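Local atomic coordinates of NRPS (Penicillium fellutanum, PDB entry 6NKI), a protein that contains a Rossmann-type NADPH-binding domain of the male sterility protein family and is probably part of a nonribosomal peptide synthetase. Residues A[251-255]-A[357-362]; A[256-260]-A[329-333]. All coordinates share one frame; numbering follows the deposited sequence.

Overall arrangement
Contact 1 (251-255 with 357-362) and contact 2 (256-260 with 329-333) use successive parts of one helix, 248-259. Their centres lie about 14 Å apart, on the same side of the chain's centre. Contact 1 is partly buried and is the nearer of the two to that centre. It joins the helix to the loop before helix 363-369, through leucine and threonine packing and one arginine-to-carbonyl hydrogen bond. Contact 2 is a surface contact. It joins the C-terminal end of the same helix to the end of helix 319-330. Its apolar part is a methionine-leucine pair, and its arginine forms a salt bridge with E410 of helix 389-410.

Contact 1. Residues A[251-255]-A[357-362]; sequences RVVTT and HPLWPL
The guanidinium of R251 meets the carbonyl oxygen of P358 at its edge, near its plane. NH2 of R251 donates to O of P358 at 2.5 Å, with an N-H...O angle of 152°. CG of P361 approaches the same NH2 obliquely. The H357 ring has CD of P358 over one face, 3.6 Å above the plane and offset toward the rim. L359 C and W360 N lie at its edge, in plane. CE1 of H357 reaches CG2 of T255 obliquely at 3.7 Å.

The R251 side chain is extended from CG to NE, with CG anti to the carbonyl carbon (chi1 -77°). This carries the charged end past P358. On the way CD of R251 touches CD1 of L362 at 3.7 Å, the two side chains crossing at about a right angle. The bond also ties R251 to a type I beta turn, H357 to W360, whose second residue is P358. The R251 side chain is about 8 Å from the bound NADPH.

L359 fits between V252 and T255, which are one helical turn apart. Its CD2 lies 3.8 Å from CG2 of V252. Its CD1 lies 3.4 Å from OG1 of T255, which itself makes a weak hydrogen bond back to O of V252.

The contact sets the loop before helix 363-369 against helix 248-259. Helix 339-351 packs on both partners: W342 touches V252 and T255, V350 touches H357, and V346 touches L359. V253 turns to helix 319-330, where it touches F322 and I326.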
loop_
_atom_site.group_PDB
_atom_site.type_symbol
_atom_site.label_atom_id
_atom_site.label_comp_id
_atom_site.label_asym_id
_atom_site.label_seq_id
_atom_site.Cartn_x
_atom_site.Cartn_y
_atom_site.Cartn_z
ATOM N N ARG A 251 -7.270 -21.559 -5.464
ATOM C CA ARG A 251 -7.839 -22.845 -5.845
ATOM C C ARG A 251 -9.301 -22.687 -6.268
ATOM O O ARG A 251 -9.759 -23.352 -7.199
ATOM C CB ARG A 251 -7.700 -23.836 -4.683
ATOM C CG ARG A 251 -6.294 -24.458 -4.457
ATOM C CD ARG A 251 -6.266 -25.252 -3.126
ATOM N NE ARG A 251 -4.969 -25.872 -2.841
ATOM C CZ ARG A 251 -4.686 -27.169 -2.962
ATOM N NH1 ARG A 251 -3.465 -27.598 -2.677
ATOM N NH2 ARG A 251 -5.618 -28.050 -3.316
ATOM N N VAL A 252 -10.036 -21.784 -5.605
ATOM C CA VAL A 252 -11.404 -21.456 -6.011
ATOM C C VAL A 252 -11.402 -20.629 -7.294
ATOM O O VAL A 252 -12.287 -20.767 -8.142
ATOM C CB VAL A 252 -12.134 -20.718 -4.874
ATOM C CG1 VAL A 252 -13.505 -20.242 -5.322
ATOM C CG2 VAL A 252 -12.258 -21.618 -3.674
ATOM N N VAL A 253 -10.411 -19.768 -7.457
ATOM C CA VAL A 253 -10.298 -19.004 -8.691
ATOM C C VAL A 253 -9.917 -19.911 -9.860
ATOM O O VAL A 253 -10.361 -19.697 -10.992
ATOM C CB VAL A 253 -9.290 -17.848 -8.483
ATOM C CG1 VAL A 253 -8.902 -17.190 -9.792
ATOM C CG2 VAL A 253 -9.895 -16.792 -7.547
ATOM N N THR A 254 -9.097 -20.934 -9.610
ATOM C CA THR A 254 -8.595 -21.744 -10.718
ATOM C C THR A 254 -9.664 -22.716 -11.236
ATOM O O THR A 254 -9.647 -23.094 -12.418
ATOM C CB THR A 254 -7.318 -22.485 -10.284
ATOM O OG1 THR A 254 -6.680 -23.064 -11.429
ATOM C CG2 THR A 254 -7.633 -23.602 -9.276
ATOM N N THR A 255 -10.607 -23.119 -10.378
ATOM C CA THR A 255 -11.690 -23.977 -10.837
ATOM C C THR A 255 -12.841 -23.154 -11.391
ATOM O O THR A 255 -13.623 -23.650 -12.216
ATOM C CB THR A 255 -12.197 -24.884 -9.706
ATOM O OG1 THR A 255 -12.934 -24.119 -8.745
ATOM C CG2 THR A 255 -11.021 -25.559 -8.996
ATOM N N HIS A 357 -7.628 -33.142 -7.715
ATOM C CA HIS A 357 -8.386 -31.913 -7.911
ATOM C C HIS A 357 -8.144 -30.951 -6.756
ATOM O O HIS A 357 -8.289 -31.340 -5.591
ATOM C CB HIS A 357 -9.880 -32.180 -8.056
ATOM C CG HIS A 357 -10.666 -30.951 -8.404
ATOM N ND1 HIS A 357 -11.185 -30.102 -7.450
ATOM C CD2 HIS A 357 -10.976 -30.400 -9.603
ATOM C CE1 HIS A 357 -11.806 -29.100 -8.045
ATOM N NE2 HIS A 357 -11.690 -29.253 -9.351
ATOM N N PRO A 358 -7.805 -29.688 -7.038
ATOM C CA PRO A 358 -7.353 -28.780 -5.964
ATOM C C PRO A 358 -8.422 -28.451 -4.930
ATOM O O PRO A 358 -8.061 -28.028 -3.824
ATOM C CB PRO A 358 -6.910 -27.520 -6.726
ATOM C CG PRO A 358 -6.612 -27.993 -8.120
ATOM C CD PRO A 358 -7.617 -29.104 -8.376
ATOM N N LEU A 359 -9.714 -28.632 -5.235
ATOM C CA LEU A 359 -10.770 -28.403 -4.252
ATOM C C LEU A 359 -11.257 -29.672 -3.572
ATOM O O LEU A 359 -12.160 -29.595 -2.733
ATOM C CB LEU A 359 -11.981 -27.693 -4.869
ATOM C CG LEU A 359 -11.945 -26.213 -5.233
ATOM C CD1 LEU A 359 -13.300 -25.827 -5.780
ATOM C CD2 LEU A 359 -11.577 -25.329 -4.046
ATOM N N TRP A 360 -10.705 -30.829 -3.910
ATOM C CA TRP A 360 -11.032 -32.027 -3.150
ATOM C C TRP A 360 -10.621 -31.929 -1.679
ATOM O O TRP A 360 -11.361 -32.437 -0.829
ATOM C CB TRP A 360 -10.404 -33.240 -3.836
ATOM C CG TRP A 360 -10.719 -34.579 -3.236
ATOM C CD1 TRP A 360 -11.956 -35.134 -3.038
ATOM C CD2 TRP A 360 -9.768 -35.564 -2.824
ATOM N NE1 TRP A 360 -11.827 -36.388 -2.489
ATOM C CE2 TRP A 360 -10.494 -36.676 -2.352
ATOM C CE3 TRP A 360 -8.370 -35.606 -2.792
ATOM C CZ2 TRP A 360 -9.869 -37.817 -1.855
ATOM C CZ3 TRP A 360 -7.752 -36.740 -2.299
ATOM C CH2 TRP A 360 -8.500 -37.830 -1.836
ATOM N N PRO A 361 -9.461 -31.344 -1.343
ATOM C CA PRO A 361 -9.090 -31.130 0.052
ATOM C C PRO A 361 -9.977 -30.118 0.800
ATOM O O PRO A 361 -10.225 -30.318 1.964
ATOM C CB PRO A 361 -7.648 -30.627 -0.058
ATOM C CG PRO A 361 -7.187 -31.147 -1.398
ATOM C CD PRO A 361 -8.405 -30.984 -2.275
ATOM N N LEU A 362 -10.420 -29.058 0.117
ATOM C CA LEU A 362 -11.164 -27.934 0.754
ATOM C C LEU A 362 -12.690 -28.072 0.697
ATOM O O LEU A 362 -13.361 -27.176 1.229
ATOM C CB LEU A 362 -10.761 -26.637 0.040
ATOM C CG LEU A 362 -9.308 -26.185 0.171
ATOM C CD1 LEU A 362 -9.028 -24.978 -0.702
ATOM C CD2 LEU A 362 -8.944 -25.905 1.616
#

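Contact 2. Residues A[256-260]-A[329-333]; sequences AMTTC and GLGRD
M257 lies against both L330 and R332. Its CB is 3.5 Å from NH2 of R332. The next atom, CG, is 3.7 Å from CD1 of L330. SD then reaches CD2 of the same leucine. A bend at the last torsion (chi3 63°) keeps the methyl group beside L330, with CE 3.7 Å from CD2. Both leucine methyls are thus used, and the two side chains meet at a slant. Helix 389-410 adds L406 and E410 against M257, and A407 against L330.

R332 extends from CG to NE and brings NH2 up to the M257 backbone. NH2 sits beside O of M257, but the direction of its N-H groups does not suit a hydrogen bond, and none is assigned. The clear polar partner is E410, which forms a salt bridge with NH1. SG of C260 is 4.3 Å from NH2 of R332.

The contact pairs two helix ends. C260 follows helix 248-259 and G331 follows helix 319-330. Each takes positive phi, a conformation common where a helix stops and one that favours glycine at G331. Backbone hydrogen bonds between C260 and I335 lead into the short parallel pair of strands 261-263 and 335-337.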
loop_
_atom_site.group_PDB
_atom_site.type_symbol
_atom_site.label_atom_id
_atom_site.label_comp_id
_atom_site.label_asym_id
_atom_site.label_seq_id
_atom_site.Cartn_x
_atom_site.Cartn_y
_atom_site.Cartn_z
ATOM N N ALA A 256 -12.956 -21.902 -10.944
ATOM C CA ALA A 256 -13.911 -20.993 -11.558
ATOM C C ALA A 256 -13.523 -20.707 -13.000
ATOM O O ALA A 256 -14.393 -20.487 -13.850
ATOM C CB ALA A 256 -14.002 -19.705 -10.742
ATOM N N MET A 257 -12.220 -20.737 -13.289
ATOM C CA MET A 257 -11.725 -20.589 -14.653
ATOM C C MET A 257 -12.172 -21.736 -15.557
ATOM O O MET A 257 -12.556 -21.512 -16.710
ATOM C CB MET A 257 -10.204 -20.508 -14.620
ATOM C CG MET A 257 -9.680 -19.211 -14.040
ATOM S SD MET A 257 -7.934 -19.246 -13.627
ATOM C CE MET A 257 -7.199 -19.496 -15.258
ATOM N N THR A 258 -12.098 -22.973 -15.063
ATOM C CA THR A 258 -12.445 -24.134 -15.872
ATOM C C THR A 258 -13.949 -24.309 -15.976
ATOM O O THR A 258 -14.443 -24.792 -16.994
ATOM C CB THR A 258 -11.820 -25.391 -15.275
ATOM O OG1 THR A 258 -12.382 -25.623 -13.977
ATOM C CG2 THR A 258 -10.297 -25.225 -15.147
ATOM N N THR A 259 -14.669 -23.909 -14.932
ATOM C CA THR A 259 -16.122 -23.880 -14.925
ATOM C C THR A 259 -16.695 -22.710 -15.723
ATOM O O THR A 259 -17.840 -22.793 -16.192
ATOM C CB THR A 259 -16.599 -23.852 -13.464
ATOM O OG1 THR A 259 -16.273 -25.103 -12.841
ATOM C CG2 THR A 259 -18.065 -23.634 -13.352
ATOM N N CYS A 260 -15.922 -21.636 -15.906
ATOM C CA CYS A 260 -16.368 -20.432 -16.616
ATOM C C CYS A 260 -17.586 -19.799 -15.944
ATOM O O CYS A 260 -18.375 -19.096 -16.588
ATOM C CB CYS A 260 -16.649 -20.723 -18.098
ATOM S SG CYS A 260 -15.191 -21.208 -19.081
ATOM N N GLY A 329 -8.363 -9.407 -15.154
ATOM C CA GLY A 329 -7.050 -9.991 -15.368
ATOM C C GLY A 329 -7.092 -11.224 -16.249
ATOM O O GLY A 329 -6.219 -11.419 -17.104
ATOM N N LEU A 330 -8.103 -12.082 -16.054
ATOM C CA LEU A 330 -8.270 -13.204 -16.974
ATOM C C LEU A 330 -8.559 -12.720 -18.392
ATOM O O LEU A 330 -8.315 -13.443 -19.368
ATOM C CB LEU A 330 -9.394 -14.133 -16.496
ATOM C CG LEU A 330 -9.303 -14.966 -15.205
ATOM C CD1 LEU A 330 -10.600 -15.736 -14.974
ATOM C CD2 LEU A 330 -8.113 -15.912 -15.221
ATOM N N GLY A 331 -9.068 -11.501 -18.530
ATOM C CA GLY A 331 -9.393 -10.998 -19.844
ATOM C C GLY A 331 -10.599 -11.645 -20.474
ATOM O O GLY A 331 -10.708 -11.669 -21.705
ATOM N N ARG A 332 -11.514 -12.166 -19.665
ATOM C CA ARG A 332 -12.687 -12.847 -20.179
ATOM C C ARG A 332 -13.755 -12.801 -19.100
ATOM O O ARG A 332 -13.457 -12.688 -17.912
ATOM C CB ARG A 332 -12.369 -14.295 -20.569
ATOM C CG ARG A 332 -12.211 -15.219 -19.380
ATOM C CD ARG A 332 -11.685 -16.580 -19.793
ATOM N NE ARG A 332 -11.810 -17.548 -18.708
ATOM C CZ ARG A 332 -11.321 -18.779 -18.749
ATOM N NH1 ARG A 332 -10.630 -19.183 -19.805
ATOM N NH2 ARG A 332 -11.497 -19.593 -17.724
ATOM N N ASP A 333 -15.003 -12.909 -19.523
ATOM C CA ASP A 333 -16.101 -12.862 -18.572
ATOM C C ASP A 333 -16.484 -14.255 -18.098
ATOM O O ASP A 333 -16.343 -15.246 -18.821
ATOM C CB ASP A 333 -17.306 -12.136 -19.167
ATOM C CG ASP A 333 -17.057 -10.649 -19.309
ATOM O OD1 ASP A 333 -16.221 -10.110 -18.533
ATOM O OD2 ASP A 333 -17.695 -10.014 -20.183
#